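Local coordinates for blue copper protein (Hyphomicrobium denitrificans, PDB 3EF4) that binds one copper ion in a type 1 (blue copper) site and, as a pseudoazurin, probably carries electrons in the periplasm, at residues A[44-49]-A[76-81]; A[31-36]-A[62-67]; A[72-77]-A[90-95]; A[81-86]-A[109-114]. One frame throughout, in Å; residues are numbered along the deposited sequence.

Contact 1 of 4, residues A[44-49]-A[76-81]; sequences ESVREV and VLKCAP. With CU (copper (II) ion), chain D; PO4 (phosphate ion), chain H.
With chi1 of 62° in K78 and 66° in E44, each side chain sets CG between its own backbone N and carbonyl carbon, where CG of E44 and CG of K78 come within 3.9 Å; they share a face because the two residues are paired. The short strand 44-45, an edge strand of the cupredoxin sheet, runs antiparallel to strand 73-78 here. E44 and K78 form a hydrogen-bonded pair, with E44 N to K78 O at 2.9 Å and K78 N to E44 O at 2.8 Å. Past S45 the chain is no longer strand, yet V46 N still reaches V76 O at 3.0 Å, almost straight at 178°; V49 N then bonds back to V46 O. V46 sends CG2 to CB of K78 at 3.7 Å, its branches at about a right angle to the lysine, and V49 CG1 lies on V76 CB. I102 of helix 99-104 closes over V49 and V76. At its tip K78 NZ donates to O2 of a phosphate probably taken up from the crystallisation liquor and also to a water held by E48 OE1, while E44 OE1 accepts from N42 ND2. N42 OD1 also accepts from A80 N, the residue after C79. The strand thus leads directly into the copper site, with C79 SG bound to copper at 2.2 Å.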
loop_
_atom_site.group_PDB
_atom_site.type_symbol
_atom_site.label_atom_id
_atom_site.label_comp_id
_atom_site.label_asym_id
_atom_site.label_seq_id
_atom_site.Cartn_x
_atom_site.Cartn_y
_atom_site.Cartn_z
ATOM N N GLU A 44 5.218 3.562 4.005
ATOM C CA GLU A 44 4.657 4.076 5.262
ATOM C C GLU A 44 3.163 4.255 5.125
ATOM O O GLU A 44 2.623 4.541 4.041
ATOM C CB GLU A 44 5.346 5.372 5.669
ATOM C CG GLU A 44 5.105 6.549 4.733
ATOM C CD GLU A 44 5.844 7.749 5.236
ATOM O OE1 GLU A 44 7.069 7.771 5.203
ATOM O OE2 GLU A 44 5.241 8.701 5.745
ATOM N N SER A 45 2.458 4.167 6.234
ATOM C CA SER A 45 1.039 4.395 6.252
ATOM C C SER A 45 0.640 5.751 5.717
ATOM O O SER A 45 1.309 6.741 6.022
ATOM C CB SER A 45 0.544 4.310 7.710
ATOM O OG SER A 45 0.819 3.065 8.291
ATOM N N VAL A 46 -0.447 5.809 4.975
ATOM C CA VAL A 46 -1.113 7.077 4.703
ATOM C C VAL A 46 -2.001 7.322 5.914
ATOM O O VAL A 46 -3.081 6.779 6.037
ATOM C CB VAL A 46 -1.873 7.027 3.390
ATOM C CG1 VAL A 46 -2.630 8.314 3.140
ATOM C CG2 VAL A 46 -0.898 6.834 2.228
ATOM N N ARG A 47 -1.488 8.125 6.847
ATOM C CA ARG A 47 -2.151 8.182 8.149
ATOM C C ARG A 47 -3.535 8.781 8.101
ATOM O O ARG A 47 -4.344 8.470 8.984
ATOM C CB ARG A 47 -1.278 8.899 9.175
ATOM C CG ARG A 47 -0.075 8.018 9.442
ATOM C CD ARG A 47 0.550 8.067 10.701
ATOM N NE ARG A 47 -0.335 7.886 11.844
ATOM C CZ ARG A 47 -0.033 8.304 13.064
ATOM N NH1 ARG A 47 1.102 8.896 13.332
ATOM N NH2 ARG A 47 -0.920 8.086 14.019
ATOM N N GLU A 48 -3.785 9.574 7.070
ATOM C CA GLU A 48 -5.095 10.205 6.981
ATOM C C GLU A 48 -6.184 9.216 6.639
ATOM O O GLU A 48 -7.354 9.547 6.793
ATOM C CB GLU A 48 -5.012 11.386 5.997
ATOM C CG GLU A 48 -3.985 12.431 6.417
ATOM C CD GLU A 48 -2.510 12.106 6.187
ATOM O OE1 GLU A 48 -2.038 11.119 5.502
ATOM O OE2 GLU A 48 -1.760 12.883 6.820
ATOM N N VAL A 49 -5.792 8.021 6.170
ATOM C CA VAL A 49 -6.794 6.985 5.830
ATOM C C VAL A 49 -6.520 5.659 6.551
ATOM O O VAL A 49 -7.333 4.720 6.427
ATOM C CB VAL A 49 -6.907 6.855 4.286
ATOM C CG1 VAL A 49 -5.696 6.137 3.720
ATOM C CG2 VAL A 49 -8.172 6.208 3.785
ATOM N N VAL A 76 -3.813 1.590 3.322
ATOM C CA VAL A 76 -3.114 2.317 2.268
ATOM C C VAL A 76 -1.740 2.716 2.761
ATOM O O VAL A 76 -1.627 3.354 3.831
ATOM C CB VAL A 76 -3.906 3.587 1.844
ATOM C CG1 VAL A 76 -3.183 4.270 0.689
ATOM C CG2 VAL A 76 -5.317 3.241 1.448
ATOM N N LEU A 77 -0.717 2.385 1.970
ATOM C CA LEU A 77 0.642 2.842 2.228
ATOM C C LEU A 77 1.127 3.636 1.031
ATOM O O LEU A 77 0.698 3.439 -0.089
ATOM C CB LEU A 77 1.593 1.712 2.576
ATOM C CG LEU A 77 1.256 0.886 3.804
ATOM C CD1 LEU A 77 0.350 -0.277 3.482
ATOM C CD2 LEU A 77 2.529 0.383 4.490
ATOM N N LYS A 78 2.075 4.538 1.311
ATOM C CA LYS A 78 2.728 5.309 0.312
ATOM C C LYS A 78 4.242 5.184 0.436
ATOM O O LYS A 78 4.761 4.815 1.460
ATOM C CB LYS A 78 2.350 6.817 0.432
ATOM C CG LYS A 78 2.767 7.429 1.761
ATOM C CD LYS A 78 2.422 8.920 1.822
ATOM C CE LYS A 78 2.699 9.454 3.229
ATOM N NZ LYS A 78 2.372 10.888 3.353
ATOM N N CYS A 79 4.900 5.587 -0.648
ATOM C CA CYS A 79 6.318 5.907 -0.651
ATOM C C CYS A 79 6.417 7.419 -0.514
ATOM O O CYS A 79 5.831 8.144 -1.322
ATOM C CB CYS A 79 6.985 5.430 -1.915
ATOM S SG CYS A 79 8.640 6.092 -2.133
ATOM N N ALA A 80 7.092 7.892 0.542
ATOM C CA ALA A 80 7.071 9.317 0.821
ATOM C C ALA A 80 7.569 10.166 -0.349
ATOM O O ALA A 80 6.846 11.093 -0.744
ATOM C CB ALA A 80 7.892 9.637 2.061
ATOM N N PRO A 81 8.723 9.963 -0.928
ATOM C CA PRO A 81 9.116 10.831 -2.021
ATOM C C PRO A 81 8.335 10.652 -3.304
ATOM O O PRO A 81 8.373 11.556 -4.143
ATOM C CB PRO A 81 10.588 10.429 -2.232
ATOM C CG PRO A 81 10.667 9.033 -1.779
ATOM C CD PRO A 81 9.770 8.962 -0.550
HETATM CU CU CU D . 9.285 5.432 -4.137
HETATM P P PO4 H . 5.510 12.001 5.727
HETATM O O1 PO4 H . 6.285 12.286 4.392
HETATM O O2 PO4 H . 3.992 11.654 5.400
HETATM O O3 PO4 H . 6.159 10.757 6.469
HETATM O O4 PO4 H . 5.544 13.262 6.661
HETATM O O HOH W 1 -0.292 11.220 3.100
HETATM O O HOH W 2 -6.049 2.576 5.065
#

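Contact 2 of 4, residues A[31-36]-A[62-67]; sequences TVKFVP and SKEVVF
K33 and E64 meet on the solvent side of an antiparallel pair, strand 31-35 against strand 65-67, and the lysine can be followed outward atom by atom. CB lies 3.8 Å from E64 OE1. CG, anti to the carbonyl carbon (chi1 -57°), touches both that oxygen and V66 CG2, the latter at 4.0 Å. CD makes the closest approach to OE1, 3.3 Å, and CE passes it too, before NZ ends in a long salt bridge of 4.0 Å to the same oxygen. The carboxylate thus lies beside the methylenes rather than at the ammonium, which has a second, weak ion pair with E2. On the other face F34, V65, V32 and F67 turn inward. F34 presents the edge of its ring, in plane, to V65 O and to CB of F67, with CE1 3.9 Å from that CB; the two phenylalanines lie side by side and point the same way. V65 CG1 packs on F34 CB, and V32 CG2 approaches F67 CD1. Four backbone bonds hold the strands, F34 and V65 bonding in both directions and V32 with F67 likewise, V32 N to F67 O being 2.8 Å. F67 continues into an aromatic cluster with W50 and Y75. One face mixed and partly exposed, the other packed inward against V89 and V91: this is one side of the cupredoxin beta sandwich.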
loop_
_atom_site.group_PDB
_atom_site.type_symbol
_atom_site.label_atom_id
_atom_site.label_comp_id
_atom_site.label_asym_id
_atom_site.label_seq_id
_atom_site.Cartn_x
_atom_site.Cartn_y
_atom_site.Cartn_z
ATOM N N THR A 31 2.035 -11.542 7.163
ATOM C CA THR A 31 2.908 -10.388 7.101
ATOM C C THR A 31 2.993 -9.917 5.657
ATOM O O THR A 31 2.955 -10.692 4.694
ATOM C CB THR A 31 4.343 -10.642 7.565
ATOM O OG1 THR A 31 4.708 -11.788 6.781
ATOM C CG2 THR A 31 4.522 -11.113 8.978
ATOM N N VAL A 32 3.134 -8.617 5.499
ATOM C CA VAL A 32 3.430 -8.055 4.204
ATOM C C VAL A 32 4.774 -7.346 4.331
ATOM O O VAL A 32 4.936 -6.401 5.118
ATOM C CB VAL A 32 2.343 -7.079 3.704
ATOM C CG1 VAL A 32 2.681 -6.583 2.304
ATOM C CG2 VAL A 32 0.979 -7.757 3.725
ATOM N N LYS A 33 5.769 -7.812 3.596
ATOM C CA LYS A 33 7.105 -7.219 3.622
ATOM C C LYS A 33 7.312 -6.380 2.384
ATOM O O LYS A 33 7.187 -6.896 1.255
ATOM C CB LYS A 33 8.214 -8.299 3.591
ATOM C CG LYS A 33 8.292 -9.353 4.577
ATOM C CD LYS A 33 9.677 -10.013 4.504
ATOM C CE LYS A 33 9.901 -10.560 5.916
ATOM N NZ LYS A 33 11.249 -11.225 5.991
ATOM N N PHE A 34 7.620 -5.123 2.601
ATOM C CA PHE A 34 7.953 -4.165 1.558
ATOM C C PHE A 34 9.467 -4.149 1.426
ATOM O O PHE A 34 10.163 -3.867 2.404
ATOM C CB PHE A 34 7.413 -2.764 1.935
ATOM C CG PHE A 34 5.906 -2.778 2.127
ATOM C CD1 PHE A 34 5.354 -3.099 3.355
ATOM C CD2 PHE A 34 5.073 -2.531 1.052
ATOM C CE1 PHE A 34 3.988 -3.181 3.486
ATOM C CE2 PHE A 34 3.686 -2.602 1.195
ATOM C CZ PHE A 34 3.169 -2.933 2.427
ATOM N N VAL A 35 9.945 -4.548 0.245
ATOM C CA VAL A 35 11.361 -4.779 0.060
ATOM C C VAL A 35 11.964 -3.773 -0.917
ATOM O O VAL A 35 11.324 -3.445 -1.915
ATOM C CB VAL A 35 11.649 -6.226 -0.388
ATOM C CG1 VAL A 35 11.235 -7.198 0.722
ATOM C CG2 VAL A 35 10.986 -6.588 -1.717
ATOM N N PRO A 36 13.154 -3.268 -0.630
ATOM C CA PRO A 36 13.769 -2.235 -1.459
ATOM C C PRO A 36 14.468 -2.803 -2.700
ATOM O O PRO A 36 15.705 -2.748 -2.867
ATOM C CB PRO A 36 14.776 -1.640 -0.475
ATOM C CG PRO A 36 15.225 -2.826 0.357
ATOM C CD PRO A 36 13.943 -3.568 0.573
ATOM N N SER A 62 14.978 3.501 1.844
ATOM C CA SER A 62 15.749 2.433 1.225
ATOM C C SER A 62 15.820 1.183 2.083
ATOM O O SER A 62 16.712 0.348 1.840
ATOM C CB SER A 62 17.179 2.909 0.883
ATOM O OG SER A 62 17.154 3.711 -0.229
ATOM N N LYS A 63 14.945 1.006 3.049
ATOM C CA LYS A 63 14.934 -0.157 3.940
ATOM C C LYS A 63 13.679 -0.992 3.755
ATOM O O LYS A 63 12.629 -0.540 3.368
ATOM C CB LYS A 63 14.984 0.228 5.416
ATOM C CG LYS A 63 16.152 1.143 5.730
ATOM C CD LYS A 63 17.414 0.481 6.190
ATOM C CE LYS A 63 18.351 1.583 6.719
ATOM N NZ LYS A 63 18.834 2.398 5.554
ATOM N N GLU A 64 13.803 -2.285 4.043
ATOM C CA GLU A 64 12.693 -3.186 4.220
ATOM C C GLU A 64 11.870 -2.723 5.408
ATOM O O GLU A 64 12.410 -2.226 6.390
ATOM C CB GLU A 64 13.208 -4.605 4.463
ATOM C CG GLU A 64 12.126 -5.657 4.455
ATOM C CD GLU A 64 11.786 -6.212 5.803
ATOM O OE1 GLU A 64 11.090 -7.267 5.791
ATOM O OE2 GLU A 64 12.224 -5.546 6.748
ATOM N N VAL A 65 10.567 -2.921 5.340
ATOM C CA VAL A 65 9.665 -2.748 6.471
ATOM C C VAL A 65 8.513 -3.738 6.321
ATOM O O VAL A 65 8.149 -4.125 5.201
ATOM C CB VAL A 65 9.164 -1.304 6.519
ATOM C CG1 VAL A 65 8.224 -0.942 5.364
ATOM C CG2 VAL A 65 8.470 -1.008 7.858
ATOM N N VAL A 66 7.959 -4.146 7.433
ATOM C CA VAL A 66 6.829 -5.063 7.492
ATOM C C VAL A 66 5.588 -4.381 8.000
ATOM O O VAL A 66 5.610 -3.498 8.868
ATOM C CB VAL A 66 7.339 -6.231 8.375
ATOM C CG1 VAL A 66 6.935 -6.073 9.821
ATOM C CG2 VAL A 66 6.927 -7.607 7.857
ATOM N N PHE A 67 4.480 -4.831 7.436
ATOM C CA PHE A 67 3.137 -4.606 7.931
ATOM C C PHE A 67 2.633 -5.949 8.492
ATOM O O PHE A 67 2.587 -6.940 7.736
ATOM C CB PHE A 67 2.186 -4.112 6.855
ATOM C CG PHE A 67 0.726 -4.084 7.256
ATOM C CD1 PHE A 67 -0.218 -4.690 6.443
ATOM C CD2 PHE A 67 0.284 -3.486 8.404
ATOM C CE1 PHE A 67 -1.559 -4.708 6.741
ATOM C CE2 PHE A 67 -1.075 -3.507 8.706
ATOM C CZ PHE A 67 -1.990 -4.090 7.882
#

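Contact 3 of 4, residues A[72-77]-A[90-95]; sequences EGLYVL and LVQVGK
L90 lies in the second arm of a beta hairpin, strand 88-93 running antiparallel to strand 73-78, in the cupredoxin fold. Its CD1 reaches V76 CG2 at 3.8 Å and L74 CB at 4.0 Å, a buried apolar group on the face where I102 of helix 99-104 packs on L74 and V76. V91 forms a hydrogen-bonded pair with Y75, with V91 N to Y75 O at 2.8 Å and the return bond from Y75 N to V91 O. That V91 O also lies in plane at the edge of the Y75 ring, and L77 CD1 approaches V91 CG2. Next, Q92 returns to the L74 face: its CG is anti to the backbone N (chi1 180°), and the chain lies alongside L74, L74 CD2 touching Q92 CB at 3.6 Å. The amide NE2 then donates to G94 O at 2.8 Å, nearly in its own plane, while OE1 accepts from V123 N near the C terminus. V93 pairs with G73 through two backbone bonds, and its CG2 packs obliquely against Y75 CE1 at 3.5 Å. The phenol OH is bonded to K71 O, and the ring meets F67 and W50. G94 has positive phi, which favours glycine, as the chain leaves the strand. K95 rests CB against E72 OE1, and a water joins the two residues, donating to E72 OE1 at 2.6 Å and accepting from K95 N at 3.0 Å.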
loop_
_atom_site.group_PDB
_atom_site.type_symbol
_atom_site.label_atom_id
_atom_site.label_comp_id
_atom_site.label_asym_id
_atom_site.label_seq_id
_atom_site.Cartn_x
_atom_site.Cartn_y
_atom_site.Cartn_z
ATOM N N GLU A 72 -9.040 -6.729 10.379
ATOM C CA GLU A 72 -9.602 -6.737 9.032
ATOM C C GLU A 72 -9.804 -5.321 8.550
ATOM O O GLU A 72 -10.108 -4.413 9.343
ATOM C CB GLU A 72 -10.976 -7.470 9.051
ATOM C CG GLU A 72 -12.063 -6.655 9.766
ATOM C CD GLU A 72 -13.411 -7.285 10.087
ATOM O OE1 GLU A 72 -13.703 -8.359 9.515
ATOM O OE2 GLU A 72 -14.227 -6.746 10.927
ATOM N N GLY A 73 -9.662 -5.134 7.249
ATOM C CA GLY A 73 -9.914 -3.863 6.573
ATOM C C GLY A 73 -8.856 -3.557 5.520
ATOM O O GLY A 73 -8.034 -4.392 5.172
ATOM N N LEU A 74 -8.898 -2.334 5.032
ATOM C CA LEU A 74 -8.070 -1.848 3.963
ATOM C C LEU A 74 -7.047 -0.865 4.453
ATOM O O LEU A 74 -7.406 0.075 5.162
ATOM C CB LEU A 74 -8.937 -1.199 2.858
ATOM C CG LEU A 74 -9.864 -2.144 2.132
ATOM C CD1 LEU A 74 -10.885 -1.353 1.334
ATOM C CD2 LEU A 74 -9.085 -3.050 1.193
ATOM N N TYR A 75 -5.816 -1.053 4.032
ATOM C CA TYR A 75 -4.642 -0.326 4.503
ATOM C C TYR A 75 -3.893 0.278 3.312
ATOM O O TYR A 75 -3.406 -0.439 2.452
ATOM C CB TYR A 75 -3.732 -1.306 5.241
ATOM C CG TYR A 75 -4.341 -1.855 6.490
ATOM C CD1 TYR A 75 -5.176 -2.958 6.466
ATOM C CD2 TYR A 75 -4.092 -1.260 7.726
ATOM C CE1 TYR A 75 -5.743 -3.466 7.633
ATOM C CE2 TYR A 75 -4.639 -1.754 8.870
ATOM C CZ TYR A 75 -5.477 -2.848 8.831
ATOM O OH TYR A 75 -5.991 -3.352 10.013
ATOM N N VAL A 76 -3.813 1.590 3.322
ATOM C CA VAL A 76 -3.114 2.317 2.268
ATOM C C VAL A 76 -1.740 2.716 2.761
ATOM O O VAL A 76 -1.627 3.354 3.831
ATOM C CB VAL A 76 -3.906 3.587 1.844
ATOM C CG1 VAL A 76 -3.183 4.270 0.689
ATOM C CG2 VAL A 76 -5.317 3.241 1.448
ATOM N N LEU A 77 -0.717 2.385 1.970
ATOM C CA LEU A 77 0.642 2.842 2.228
ATOM C C LEU A 77 1.127 3.636 1.031
ATOM O O LEU A 77 0.698 3.439 -0.089
ATOM C CB LEU A 77 1.593 1.712 2.576
ATOM C CG LEU A 77 1.256 0.886 3.804
ATOM C CD1 LEU A 77 0.350 -0.277 3.482
ATOM C CD2 LEU A 77 2.529 0.383 4.490
ATOM N N LEU A 90 -2.299 -0.778 -1.726
ATOM C CA LEU A 90 -3.480 -1.083 -0.966
ATOM C C LEU A 90 -3.393 -2.544 -0.499
ATOM O O LEU A 90 -3.308 -3.457 -1.321
ATOM C CB LEU A 90 -4.729 -0.881 -1.807
ATOM C CG LEU A 90 -6.092 -1.107 -1.117
ATOM C CD1 LEU A 90 -6.264 -0.171 0.052
ATOM C CD2 LEU A 90 -7.251 -0.951 -2.099
ATOM N N VAL A 91 -3.450 -2.755 0.805
ATOM C CA VAL A 91 -3.440 -4.101 1.374
ATOM C C VAL A 91 -4.827 -4.350 1.955
ATOM O O VAL A 91 -5.295 -3.564 2.791
ATOM C CB VAL A 91 -2.387 -4.260 2.467
ATOM C CG1 VAL A 91 -2.420 -5.643 3.078
ATOM C CG2 VAL A 91 -1.006 -3.965 1.909
ATOM N N GLN A 92 -5.459 -5.430 1.548
ATOM C CA GLN A 92 -6.734 -5.865 2.125
ATOM C C GLN A 92 -6.502 -7.020 3.057
ATOM O O GLN A 92 -5.987 -8.060 2.644
ATOM C CB GLN A 92 -7.646 -6.332 1.013
ATOM C CG GLN A 92 -8.989 -6.801 1.577
ATOM C CD GLN A 92 -9.988 -7.167 0.480
ATOM O OE1 GLN A 92 -9.824 -6.806 -0.701
ATOM N NE2 GLN A 92 -11.051 -7.837 0.895
ATOM N N VAL A 93 -6.904 -6.830 4.302
ATOM C CA VAL A 93 -6.845 -7.866 5.310
ATOM C C VAL A 93 -8.253 -8.392 5.528
ATOM O O VAL A 93 -9.103 -7.683 6.083
ATOM C CB VAL A 93 -6.253 -7.339 6.635
ATOM C CG1 VAL A 93 -6.136 -8.467 7.652
ATOM C CG2 VAL A 93 -4.924 -6.652 6.395
ATOM N N GLY A 94 -8.525 -9.596 5.061
ATOM C CA GLY A 94 -9.886 -10.088 5.284
ATOM C C GLY A 94 -10.949 -9.244 4.651
ATOM O O GLY A 94 -10.789 -8.773 3.519
ATOM N N LYS A 95 -12.070 -9.033 5.366
ATOM C CA LYS A 95 -13.208 -8.258 4.886
ATOM C C LYS A 95 -12.894 -6.777 4.737
ATOM O O LYS A 95 -12.277 -6.220 5.637
ATOM C CB LYS A 95 -14.384 -8.495 5.830
ATOM C CG LYS A 95 -15.562 -7.617 5.773
ATOM C CD LYS A 95 -16.631 -7.564 4.718
ATOM C CE LYS A 95 -17.059 -6.109 4.422
ATOM N NZ LYS A 95 -17.686 -5.941 3.090
HETATM O O HOH W 3 -12.274 -10.123 8.151
#

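Contact 4 of 4, residues A[81-86]-A[109-114]; sequences PHYGMG and GLAKKR. With CU (copper (II) ion), chain D.
Y83 swings its ring toward the helix although its CB points away from it: CG is anti to the backbone N (chi1 -168°), and CE1 comes obliquely to CB of A111 at 3.9 Å. The same methyl rests against Y83 O, so the A111 methyl meets both the backbone and the ring of Y83. The phenol end hydrogen-bonds to the hydroxyl of Y105. L110 sets CB against M85 C and G86 N, with its CD1 near M85 O. G86 lies over L110 and A111, its CA 3.8 Å from A111 N; a CB there would clash with R114 NH2 and crowd L110 CB, and at these backbone angles it would also press on the carbonyl O of M85. In R114, chi2 of -123° sets CD 3.4 Å from G86 O; further out, NH2 makes a weak hydrogen bond to the same oxygen, 3.1 Å, at the edge of the guanidinium. Its NH1 donates to T16 O. Two waters add to the contact: both donate to G84 O, one accepting from L110 N and the other from A111 N at 2.9 Å. In the loop itself H82 ND1 binds copper at 2.0 Å. Helix 109-119 therefore packs on the ligand loop of the type 1 copper site, completed by H41, C79 and M87, as a C-terminal addition to the cupredoxin fold of pseudoazurins.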
loop_
_atom_site.group_PDB
_atom_site.type_symbol
_atom_site.label_atom_id
_atom_site.label_comp_id
_atom_site.label_asym_id
_atom_site.label_seq_id
_atom_site.Cartn_x
_atom_site.Cartn_y
_atom_site.Cartn_z
ATOM N N PRO A 81 8.723 9.963 -0.928
ATOM C CA PRO A 81 9.116 10.831 -2.021
ATOM C C PRO A 81 8.335 10.652 -3.304
ATOM O O PRO A 81 8.373 11.556 -4.143
ATOM C CB PRO A 81 10.588 10.429 -2.232
ATOM C CG PRO A 81 10.667 9.033 -1.779
ATOM C CD PRO A 81 9.770 8.962 -0.550
ATOM N N HIS A 82 7.679 9.502 -3.471
ATOM C CA HIS A 82 7.014 9.251 -4.738
ATOM C C HIS A 82 5.503 9.176 -4.702
ATOM O O HIS A 82 4.883 8.840 -5.696
ATOM C CB HIS A 82 7.568 7.998 -5.419
ATOM C CG HIS A 82 9.041 8.088 -5.669
ATOM N ND1 HIS A 82 9.836 7.047 -5.241
ATOM C CD2 HIS A 82 9.812 8.982 -6.288
ATOM C CE1 HIS A 82 11.088 7.361 -5.589
ATOM N NE2 HIS A 82 11.084 8.546 -6.198
ATOM N N TYR A 83 4.894 9.537 -3.579
ATOM C CA TYR A 83 3.429 9.451 -3.506
ATOM C C TYR A 83 2.755 10.247 -4.577
ATOM O O TYR A 83 1.830 9.772 -5.246
ATOM C CB TYR A 83 2.966 9.931 -2.152
ATOM C CG TYR A 83 1.532 9.660 -1.790
ATOM C CD1 TYR A 83 0.847 8.533 -2.190
ATOM C CD2 TYR A 83 0.848 10.564 -0.995
ATOM C CE1 TYR A 83 -0.446 8.318 -1.828
ATOM C CE2 TYR A 83 -0.461 10.349 -0.613
ATOM C CZ TYR A 83 -1.126 9.217 -1.038
ATOM O OH TYR A 83 -2.415 8.953 -0.692
ATOM N N GLY A 84 3.250 11.462 -4.801
ATOM C CA GLY A 84 2.722 12.297 -5.850
ATOM C C GLY A 84 2.913 11.800 -7.240
ATOM O O GLY A 84 2.213 12.207 -8.194
ATOM N N MET A 85 3.839 10.885 -7.451
ATOM C CA MET A 85 4.097 10.214 -8.700
ATOM C C MET A 85 3.315 8.931 -8.777
ATOM O O MET A 85 3.505 8.146 -9.687
ATOM C CB MET A 85 5.603 9.936 -8.847
ATOM C CG MET A 85 6.417 11.177 -9.185
ATOM S SD MET A 85 8.218 11.103 -9.097
ATOM C CE MET A 85 8.403 11.665 -7.482
ATOM N N GLY A 86 2.435 8.684 -7.812
ATOM C CA GLY A 86 1.614 7.489 -7.924
ATOM C C GLY A 86 2.058 6.306 -7.103
ATOM O O GLY A 86 1.449 5.252 -7.240
ATOM N N GLY A 109 -4.317 13.500 -8.725
ATOM C CA GLY A 109 -3.320 13.139 -9.748
ATOM C C GLY A 109 -3.028 11.643 -9.915
ATOM O O GLY A 109 -3.931 10.816 -9.993
ATOM N N LEU A 110 -1.702 11.346 -10.004
ATOM C CA LEU A 110 -1.256 9.981 -10.168
ATOM C C LEU A 110 -1.553 9.110 -8.953
ATOM O O LEU A 110 -1.863 7.973 -9.186
ATOM C CB LEU A 110 0.220 9.869 -10.512
ATOM C CG LEU A 110 0.518 10.479 -11.875
ATOM C CD1 LEU A 110 2.039 10.539 -12.052
ATOM C CD2 LEU A 110 -0.151 9.753 -13.034
ATOM N N ALA A 111 -1.511 9.556 -7.730
ATOM C CA ALA A 111 -1.907 8.700 -6.603
ATOM C C ALA A 111 -3.386 8.337 -6.697
ATOM O O ALA A 111 -3.823 7.243 -6.404
ATOM C CB ALA A 111 -1.640 9.445 -5.316
ATOM N N LYS A 112 -4.180 9.346 -7.125
ATOM C CA LYS A 112 -5.603 9.083 -7.304
ATOM C C LYS A 112 -5.807 8.009 -8.354
ATOM O O LYS A 112 -6.584 7.063 -8.161
ATOM C CB LYS A 112 -6.326 10.395 -7.670
ATOM C CG LYS A 112 -7.812 10.256 -7.939
ATOM C CD LYS A 112 -8.464 11.572 -8.291
ATOM C CE LYS A 112 -9.939 11.667 -8.083
ATOM N NZ LYS A 112 -10.303 13.105 -8.359
ATOM N N LYS A 113 -5.145 8.116 -9.479
ATOM C CA LYS A 113 -5.277 7.129 -10.535
ATOM C C LYS A 113 -4.881 5.768 -10.035
ATOM O O LYS A 113 -5.606 4.790 -10.218
ATOM C CB LYS A 113 -4.392 7.530 -11.723
ATOM C CG LYS A 113 -4.437 6.521 -12.849
ATOM C CD LYS A 113 -3.626 7.015 -14.065
ATOM C CE LYS A 113 -3.627 5.848 -15.057
ATOM N N ARG A 114 -3.731 5.675 -9.400
ATOM C CA ARG A 114 -3.248 4.363 -9.002
ATOM C C ARG A 114 -4.066 3.785 -7.862
ATOM O O ARG A 114 -4.385 2.589 -7.892
ATOM C CB ARG A 114 -1.774 4.456 -8.632
ATOM C CG ARG A 114 -0.938 4.957 -9.842
ATOM C CD ARG A 114 0.079 3.936 -10.111
ATOM N NE ARG A 114 0.962 4.355 -11.221
ATOM C CZ ARG A 114 2.231 4.724 -11.094
ATOM N NH1 ARG A 114 2.904 5.036 -12.194
ATOM N NH2 ARG A 114 2.889 4.803 -9.940
HETATM CU CU CU D . 9.285 5.432 -4.137
HETATM O O HOH W 4 0.253 13.487 -9.474
HETATM O O HOH W 5 -0.357 12.114 -7.212
#

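In the fold
From the N terminus, contact 2 starts first, at 31-36, and contact 1 starts at 44-49 before 62-67 closes contact 2; the two loops therefore cross. They touch in the interior, where L77 CD2 meets F34 CZ. Contact 3 then opens at 72-77, sharing V76 and L77 with the end of contact 1, and closes at 90-95 as the hairpin whose turn holds 81-86. Contact 4 starts in that turn, so it crosses contact 3, and closes at the C-terminal helix 109-119. Contacts 2 and 3 bring the sandwich's two sides together, F67 packing on Y75, V91 and V93. Contacts 1 and 4 both reach copper, with Y83 packed against K78 and V46.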